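Local structure of transcriptional regulator, marR family, putative (Sulfolobus solfataricus, 3F3X) at residues A[38-43]-A[106-111]; A[54-59]-A[65-70]. The protein probably acts as a DNA-binding transcription factor of the MarR family, a homodimer with a winged helix-turn-helix fold. All blocks are in the same frame, centred on the assembly; numbering follows the deposited sequence.

Interaction 1 (A[38-43]-A[106-111]); sequences LDFSIL and EANEVL
F40 and A107 mark the nearest approach of the two backbones, with F40 CA and A107 CA 6.6 Å apart. The two helical segments cross steeply, at 126° between their N-to-C directions, nearer to perpendicular than to antiparallel, and their axes come no nearer than 10.5 Å. A single aromatic side chain spans most of this separation. The F40 ring extends from helix 37-48 toward helix 98-118, with CG anti to the backbone N (chi1 159°), and meets three residues there: A107, N108 and, one turn beyond A107, L111. L111 makes the main contact. Its CD1 methyl lies over one face of the ring in a CH-pi interaction, 3.6 Å from the F40 ring centroid and only 18° off the ring normal. The slight displacement favours the CD2 side, where F40 CD2 and L111 CD1 are 3.5 Å apart. In this MarR-type architecture, helix 37-48 packs against the helix-turn-helix formed by 53-60 and 64-76, while helix 98-118 follows the wing strands 80-85 and 92-96; the phenylalanine thus ties the helical part of the DNA-binding domain to the helix leaving the wing. A107 meets the ring obliquely, its CB 4.1 Å from F40 CD1. N108 contributes backbone as much as side chain, since its CA sits 4.0 Å from F40 CE1. No hydrogen bond crosses between the segments, and the contact is purely apolar packing. The surroundings close it off from several directions: L104 also touches F40, and L29 and M33 of helix 3-33 lie against L111 and A107 respectively. The second subunit takes part too, with its N12 against F40 and its L8 against both N108 and L111, placing this cluster at the dimer interface.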
ATOM      1  N   LEU A  38       4.967  -3.153  10.375  1.00 24.91           N
ATOM      2  CA  LEU A  38       4.530  -2.055  11.232  1.00 23.71           C
ATOM      3  C   LEU A  38       5.361  -2.062  12.509  1.00 23.42           C
ATOM      4  O   LEU A  38       5.667  -1.004  13.060  1.00 23.25           O
ATOM      5  CB  LEU A  38       3.046  -2.192  11.583  1.00 24.25           C
ATOM      6  CG  LEU A  38       2.484  -1.060  12.452  1.00 24.37           C
ATOM      7  CD1 LEU A  38       2.670   0.268  11.739  1.00 24.86           C
ATOM      8  CD2 LEU A  38       1.005  -1.305  12.737  1.00 26.40           C
ATOM      9  N   ASP A  39       5.711  -3.259  12.979  1.00 22.32           N
ATOM     10  CA  ASP A  39       6.531  -3.404  14.181  1.00 21.91           C
ATOM     11  C   ASP A  39       7.859  -2.698  13.926  1.00 20.68           C
ATOM     12  O   ASP A  39       8.362  -1.963  14.780  1.00 20.06           O
ATOM     13  CB  ASP A  39       6.817  -4.878  14.478  1.00 22.11           C
ATOM     14  CG  ASP A  39       5.617  -5.622  15.035  1.00 26.01           C
ATOM     15  OD1 ASP A  39       5.660  -6.872  15.010  1.00 26.85           O
ATOM     16  OD2 ASP A  39       4.652  -4.979  15.509  1.00 26.94           O
ATOM     17  N   PHE A  40       8.429  -2.947  12.752  1.00 18.80           N
ATOM     18  CA  PHE A  40       9.690  -2.326  12.377  1.00 19.37           C
ATOM     19  C   PHE A  40       9.565  -0.801  12.385  1.00 20.30           C
ATOM     20  O   PHE A  40      10.439  -0.102  12.898  1.00 19.18           O
ATOM     21  CB  PHE A  40      10.118  -2.784  10.982  1.00 20.23           C
ATOM     22  CG  PHE A  40      11.100  -1.862  10.321  1.00 22.36           C
ATOM     23  CD1 PHE A  40      12.431  -1.814  10.736  1.00 20.52           C
ATOM     24  CD2 PHE A  40      10.684  -1.009   9.303  1.00 22.74           C
ATOM     25  CE1 PHE A  40      13.331  -0.926  10.137  1.00 24.32           C
ATOM     26  CE2 PHE A  40      11.571  -0.124   8.703  1.00 23.59           C
ATOM     27  CZ  PHE A  40      12.897  -0.078   9.119  1.00 22.05           C
ATOM     28  N   SER A  41       8.485  -0.292  11.801  1.00 18.75           N
ATOM     29  CA  SER A  41       8.263   1.153  11.744  1.00 20.84           C
ATOM     30  C   SER A  41       8.185   1.785  13.134  1.00 19.49           C
ATOM     31  O   SER A  41       8.760   2.851  13.379  1.00 20.36           O
ATOM     32  CB  SER A  41       6.977   1.458  10.974  1.00 21.98           C
ATOM     33  OG  SER A  41       7.089   1.050   9.623  1.00 23.89           O
ATOM     34  N   ILE A  42       7.463   1.133  14.040  1.00 18.55           N
ATOM     35  CA  ILE A  42       7.320   1.644  15.396  1.00 18.07           C
ATOM     36  C   ILE A  42       8.679   1.669  16.086  1.00 18.23           C
ATOM     37  O   ILE A  42       9.026   2.647  16.755  1.00 15.63           O
ATOM     38  CB  ILE A  42       6.318   0.786  16.210  1.00 19.54           C
ATOM     39  CG1 ILE A  42       4.909   0.973  15.630  1.00 20.75           C
ATOM     40  CG2 ILE A  42       6.356   1.173  17.695  1.00 18.34           C
ATOM     41  CD1 ILE A  42       3.862   0.069  16.251  1.00 22.28           C
ATOM     42  N   LEU A  43       9.453   0.601  15.920  1.00 15.90           N
ATOM     43  CA  LEU A  43      10.775   0.556  16.525  1.00 16.82           C
ATOM     44  C   LEU A  43      11.653   1.671  15.954  1.00 17.23           C
ATOM     45  O   LEU A  43      12.364   2.342  16.693  1.00 16.69           O
ATOM     46  CB  LEU A  43      11.435  -0.808  16.288  1.00 16.99           C
ATOM     47  CG  LEU A  43      10.782  -1.970  17.050  1.00 19.42           C
ATOM     48  CD1 LEU A  43      11.464  -3.288  16.692  1.00 21.33           C
ATOM     49  CD2 LEU A  43      10.891  -1.726  18.550  1.00 21.74           C
ATOM     50  N   GLU A 106      18.692  -5.487  13.707  1.00 24.91           N
ATOM     51  CA  GLU A 106      18.536  -6.727  12.956  1.00 26.20           C
ATOM     52  C   GLU A 106      17.423  -6.609  11.918  1.00 25.96           C
ATOM     53  O   GLU A 106      17.603  -7.000  10.766  1.00 26.52           O
ATOM     54  CB  GLU A 106      18.237  -7.879  13.918  1.00 29.07           C
ATOM     55  CG  GLU A 106      19.405  -8.234  14.832  1.00 36.97           C
ATOM     56  CD  GLU A 106      19.013  -9.173  15.958  1.00 40.72           C
ATOM     57  OE1 GLU A 106      17.978  -9.864  15.831  1.00 44.76           O
ATOM     58  OE2 GLU A 106      19.747  -9.227  16.970  1.00 43.35           O
ATOM     59  N   ALA A 107      16.272  -6.071  12.321  1.00 23.99           N
ATOM     60  CA  ALA A 107      15.148  -5.916  11.396  1.00 23.01           C
ATOM     61  C   ALA A 107      15.542  -4.995  10.238  1.00 23.73           C
ATOM     62  O   ALA A 107      15.184  -5.247   9.084  1.00 23.31           O
ATOM     63  CB  ALA A 107      13.922  -5.348  12.137  1.00 22.28           C
ATOM     64  N   ASN A 108      16.276  -3.929  10.553  1.00 23.02           N
ATOM     65  CA  ASN A 108      16.735  -2.985   9.538  1.00 24.19           C
ATOM     66  C   ASN A 108      17.614  -3.714   8.528  1.00 24.13           C
ATOM     67  O   ASN A 108      17.482  -3.517   7.321  1.00 23.01           O
ATOM     68  CB  ASN A 108      17.533  -1.847  10.182  1.00 22.55           C
ATOM     69  CG  ASN A 108      18.169  -0.925   9.153  1.00 26.77           C
ATOM     70  OD1 ASN A 108      19.394  -0.871   9.018  1.00 27.29           O
ATOM     71  ND2 ASN A 108      17.339  -0.201   8.417  1.00 25.31           N
ATOM     72  N   GLU A 109      18.513  -4.555   9.030  1.00 24.63           N
ATOM     73  CA  GLU A 109      19.408  -5.317   8.166  1.00 27.47           C
ATOM     74  C   GLU A 109      18.615  -6.236   7.235  1.00 25.47           C
ATOM     75  O   GLU A 109      18.900  -6.317   6.041  1.00 26.38           O
ATOM     76  CB  GLU A 109      20.362  -6.168   9.004  1.00 30.80           C
ATOM     77  CG  GLU A 109      21.521  -6.730   8.206  1.00 40.09           C
ATOM     78  CD  GLU A 109      22.732  -5.820   8.228  1.00 45.68           C
ATOM     79  OE1 GLU A 109      22.559  -4.581   8.182  1.00 48.70           O
ATOM     80  OE2 GLU A 109      23.862  -6.347   8.286  1.00 49.49           O
ATOM     81  N   VAL A 110      17.633  -6.938   7.797  1.00 24.84           N
ATOM     82  CA  VAL A 110      16.795  -7.851   7.025  1.00 22.52           C
ATOM     83  C   VAL A 110      16.054  -7.121   5.901  1.00 23.79           C
ATOM     84  O   VAL A 110      16.096  -7.544   4.747  1.00 21.67           O
ATOM     85  CB  VAL A 110      15.749  -8.564   7.932  1.00 23.29           C
ATOM     86  CG1 VAL A 110      14.705  -9.269   7.078  1.00 23.52           C
ATOM     87  CG2 VAL A 110      16.442  -9.568   8.838  1.00 25.72           C
ATOM     88  N   LEU A 111      15.379  -6.025   6.240  1.00 22.66           N
ATOM     89  CA  LEU A 111      14.625  -5.268   5.245  1.00 24.14           C
ATOM     90  C   LEU A 111      15.498  -4.567   4.210  1.00 25.45           C
ATOM     91  O   LEU A 111      15.166  -4.551   3.021  1.00 25.09           O
ATOM     92  CB  LEU A 111      13.724  -4.237   5.931  1.00 24.07           C
ATOM     93  CG  LEU A 111      12.578  -4.831   6.751  1.00 26.41           C
ATOM     94  CD1 LEU A 111      11.708  -3.706   7.316  1.00 24.21           C
ATOM     95  CD2 LEU A 111      11.746  -5.756   5.862  1.00 26.22           C
TER

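Interaction 2 (A[54-59]-A[65-70]). With SO4 (sulfate ion), chain B.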
ATOM      1  N   VAL A  54      -0.562   8.748  19.091  1.00 24.16           N
ATOM      2  CA  VAL A  54      -1.124   9.569  18.023  1.00 25.73           C
ATOM      3  C   VAL A  54      -0.038   9.874  16.995  1.00 23.88           C
ATOM      4  O   VAL A  54      -0.277   9.828  15.788  1.00 23.86           O
ATOM      5  CB  VAL A  54      -1.677  10.910  18.570  1.00 27.85           C
ATOM      6  CG1 VAL A  54      -2.072  11.819  17.414  1.00 28.75           C
ATOM      7  CG2 VAL A  54      -2.877  10.653  19.470  1.00 32.28           C
ATOM      8  N   TYR A  55       1.158  10.192  17.477  1.00 22.21           N
ATOM      9  CA  TYR A  55       2.268  10.488  16.579  1.00 21.61           C
ATOM     10  C   TYR A  55       2.538   9.305  15.657  1.00 21.15           C
ATOM     11  O   TYR A  55       2.743   9.482  14.459  1.00 19.58           O
ATOM     12  CB  TYR A  55       3.543  10.787  17.363  1.00 21.07           C
ATOM     13  CG  TYR A  55       4.754  10.970  16.475  1.00 20.53           C
ATOM     14  CD1 TYR A  55       5.123  12.233  16.023  1.00 21.97           C
ATOM     15  CD2 TYR A  55       5.520   9.874  16.071  1.00 21.55           C
ATOM     16  CE1 TYR A  55       6.224  12.409  15.191  1.00 21.01           C
ATOM     17  CE2 TYR A  55       6.627  10.035  15.240  1.00 18.15           C
ATOM     18  CZ  TYR A  55       6.970  11.308  14.804  1.00 19.96           C
ATOM     19  OH  TYR A  55       8.060  11.478  13.988  1.00 20.23           O
ATOM     20  N   LEU A  56       2.541   8.100  16.223  1.00 21.09           N
ATOM     21  CA  LEU A  56       2.816   6.900  15.440  1.00 21.40           C
ATOM     22  C   LEU A  56       1.759   6.622  14.375  1.00 22.38           C
ATOM     23  O   LEU A  56       2.091   6.346  13.224  1.00 22.67           O
ATOM     24  CB  LEU A  56       2.965   5.689  16.372  1.00 20.76           C
ATOM     25  CG  LEU A  56       4.179   5.779  17.304  1.00 21.60           C
ATOM     26  CD1 LEU A  56       4.077   4.713  18.389  1.00 22.88           C
ATOM     27  CD2 LEU A  56       5.472   5.624  16.493  1.00 23.12           C
ATOM     28  N   ALA A  57       0.489   6.690  14.755  1.00 23.51           N
ATOM     29  CA  ALA A  57      -0.595   6.448  13.807  1.00 24.23           C
ATOM     30  C   ALA A  57      -0.524   7.468  12.674  1.00 25.52           C
ATOM     31  O   ALA A  57      -0.738   7.143  11.504  1.00 26.24           O
ATOM     32  CB  ALA A  57      -1.935   6.553  14.515  1.00 26.50           C
ATOM     33  N   ASN A  58      -0.222   8.705  13.045  1.00 24.98           N
ATOM     34  CA  ASN A  58      -0.115   9.819  12.113  1.00 27.19           C
ATOM     35  C   ASN A  58       1.017   9.655  11.107  1.00 26.72           C
ATOM     36  O   ASN A  58       0.845   9.889   9.911  1.00 25.18           O
ATOM     37  CB  ASN A  58       0.106  11.106  12.903  1.00 31.76           C
ATOM     38  CG  ASN A  58      -0.903  12.172  12.571  1.00 38.28           C
ATOM     39  OD1 ASN A  58      -0.821  12.823  11.528  1.00 41.45           O
ATOM     40  ND2 ASN A  58      -1.877  12.354  13.457  1.00 41.55           N
ATOM     41  N   ARG A  59       2.183   9.260  11.601  1.00 24.24           N
ATOM     42  CA  ARG A  59       3.347   9.095  10.750  1.00 23.78           C
ATOM     43  C   ARG A  59       3.228   7.909   9.809  1.00 23.03           C
ATOM     44  O   ARG A  59       3.661   7.982   8.662  1.00 25.00           O
ATOM     45  CB  ARG A  59       4.607   8.962  11.615  1.00 22.52           C
ATOM     46  CG  ARG A  59       5.908   8.722  10.848  1.00 22.17           C
ATOM     47  CD  ARG A  59       7.109   8.922  11.770  1.00 20.71           C
ATOM     48  NE  ARG A  59       8.342   8.338  11.246  1.00 19.24           N
ATOM     49  CZ  ARG A  59       9.530   8.456  11.830  1.00 22.57           C
ATOM     50  NH1 ARG A  59       9.653   9.152  12.958  1.00 19.46           N
ATOM     51  NH2 ARG A  59      10.589   7.843  11.312  1.00 21.01           N
ATOM     52  N   SER A  65      -5.958   2.065  16.644  1.00 36.49           N
ATOM     53  CA  SER A  65      -6.251   0.698  17.053  1.00 35.81           C
ATOM     54  C   SER A  65      -5.144  -0.210  16.525  1.00 32.24           C
ATOM     55  O   SER A  65      -4.698  -1.123  17.214  1.00 33.57           O
ATOM     56  CB  SER A  65      -7.606   0.251  16.493  1.00 38.46           C
ATOM     57  OG  SER A  65      -7.579   0.222  15.078  1.00 41.13           O
ATOM     58  N   ALA A  66      -4.699   0.048  15.301  1.00 30.81           N
ATOM     59  CA  ALA A  66      -3.634  -0.748  14.701  1.00 30.71           C
ATOM     60  C   ALA A  66      -2.335  -0.545  15.483  1.00 30.27           C
ATOM     61  O   ALA A  66      -1.610  -1.502  15.752  1.00 29.96           O
ATOM     62  CB  ALA A  66      -3.440  -0.361  13.240  1.00 30.75           C
ATOM     63  N   ILE A  67      -2.045   0.705  15.842  1.00 28.80           N
ATOM     64  CA  ILE A  67      -0.842   1.019  16.611  1.00 27.58           C
ATOM     65  C   ILE A  67      -0.909   0.338  17.977  1.00 27.74           C
ATOM     66  O   ILE A  67       0.058  -0.287  18.415  1.00 26.40           O
ATOM     67  CB  ILE A  67      -0.693   2.548  16.835  1.00 27.66           C
ATOM     68  CG1 ILE A  67      -0.409   3.249  15.505  1.00 27.03           C
ATOM     69  CG2 ILE A  67       0.422   2.828  17.853  1.00 27.39           C
ATOM     70  CD1 ILE A  67       0.887   2.805  14.828  1.00 28.16           C
ATOM     71  N   THR A  68      -2.055   0.461  18.645  1.00 27.18           N
ATOM     72  CA  THR A  68      -2.235  -0.137  19.965  1.00 29.56           C
ATOM     73  C   THR A  68      -2.031  -1.647  19.936  1.00 30.43           C
ATOM     74  O   THR A  68      -1.390  -2.212  20.825  1.00 29.67           O
ATOM     75  CB  THR A  68      -3.641   0.147  20.524  1.00 31.56           C
ATOM     76  OG1 THR A  68      -3.863   1.560  20.563  1.00 32.49           O
ATOM     77  CG2 THR A  68      -3.775  -0.414  21.933  1.00 33.50           C
ATOM     78  N   ALA A  69      -2.585  -2.298  18.917  1.00 30.35           N
ATOM     79  CA  ALA A  69      -2.451  -3.742  18.781  1.00 31.08           C
ATOM     80  C   ALA A  69      -0.981  -4.113  18.609  1.00 28.83           C
ATOM     81  O   ALA A  69      -0.501  -5.056  19.235  1.00 29.75           O
ATOM     82  CB  ALA A  69      -3.259  -4.239  17.584  1.00 31.48           C
ATOM     83  N   ALA A  70      -0.274  -3.366  17.765  1.00 27.04           N
ATOM     84  CA  ALA A  70       1.144  -3.619  17.516  1.00 26.17           C
ATOM     85  C   ALA A  70       1.970  -3.398  18.780  1.00 25.98           C
ATOM     86  O   ALA A  70       2.804  -4.228  19.135  1.00 26.97           O
ATOM     87  CB  ALA A  70       1.651  -2.714  16.393  1.00 25.09           C
TER
HETATM   88  S   SO4 B 201       9.860   6.250   8.313  1.00 27.53           S
HETATM   89  O1  SO4 B 201       9.334   5.286   7.327  1.00 29.51           O
HETATM   90  O2  SO4 B 201      10.154   5.555   9.573  1.00 28.59           O
HETATM   91  O3  SO4 B 201       8.853   7.304   8.559  1.00 24.43           O
HETATM   92  O4  SO4 B 201      11.098   6.846   7.782  1.00 28.54           O
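I67 turns CG1 anti to its own carbonyl carbon (chi1 -68°) and folds CD1 back (chi2 -61°), setting both atoms against L56 and A57. The CG1 methylene rests on the backbone of 54-59, 3.6 Å from A57 CA, and I67 CG1 also meets A57 CB at 3.8 Å. The small alanine lets the helices come close, with A57 CA and I67 CA 6.1 Å apart. I67 CD1 reaches L56 CB at 3.9 Å, the two side chains crossing at about a right angle. These helices, 53-60 and 64-76, are the helix-turn-helix of the MarR winged-helix domain; the second corresponds to the recognition helix of the family. On another side of helix 53-60, R59 stretches out to a sulfate ion, probably from the crystallisation liquor, which it grips through two nitrogens: NE donates to O3 at 2.9 Å (155°) and NH2 to O2 at 2.9 Å. Its NH1 donates to Y55 OH, one turn back, at 3.0 Å, and forms a salt bridge with E48; with the sulfate at NE and NH2, this fixes the guanidinium along two edges. A leucine in place of R59 would probably leave the sulfate without two of its donors, and Y55 OH and E48 without the guanidinium they share. K44, Y60, and K16 and Q9 of the second subunit complete the anion site.

Helix 37-48 joins the two contacts: while F40 faces helix 98-118 in interaction 1, L38, D39 and I42 of the same segment meet A70 of interaction 2. I42 CD1 lies 3.6 Å from A70 CB, and L38 CD2 lies 4.0 Å from that methyl. The centres are about 15 Å apart, and through these contacts packing runs from the helix-turn-helix by way of 38-43 to helix 98-118. The sulfate bound by R59 lies about 6 Å from the F40 side chain (nearest atoms), and the second subunit borders both places through one and the same stretch of its chain, residues 8 to 16.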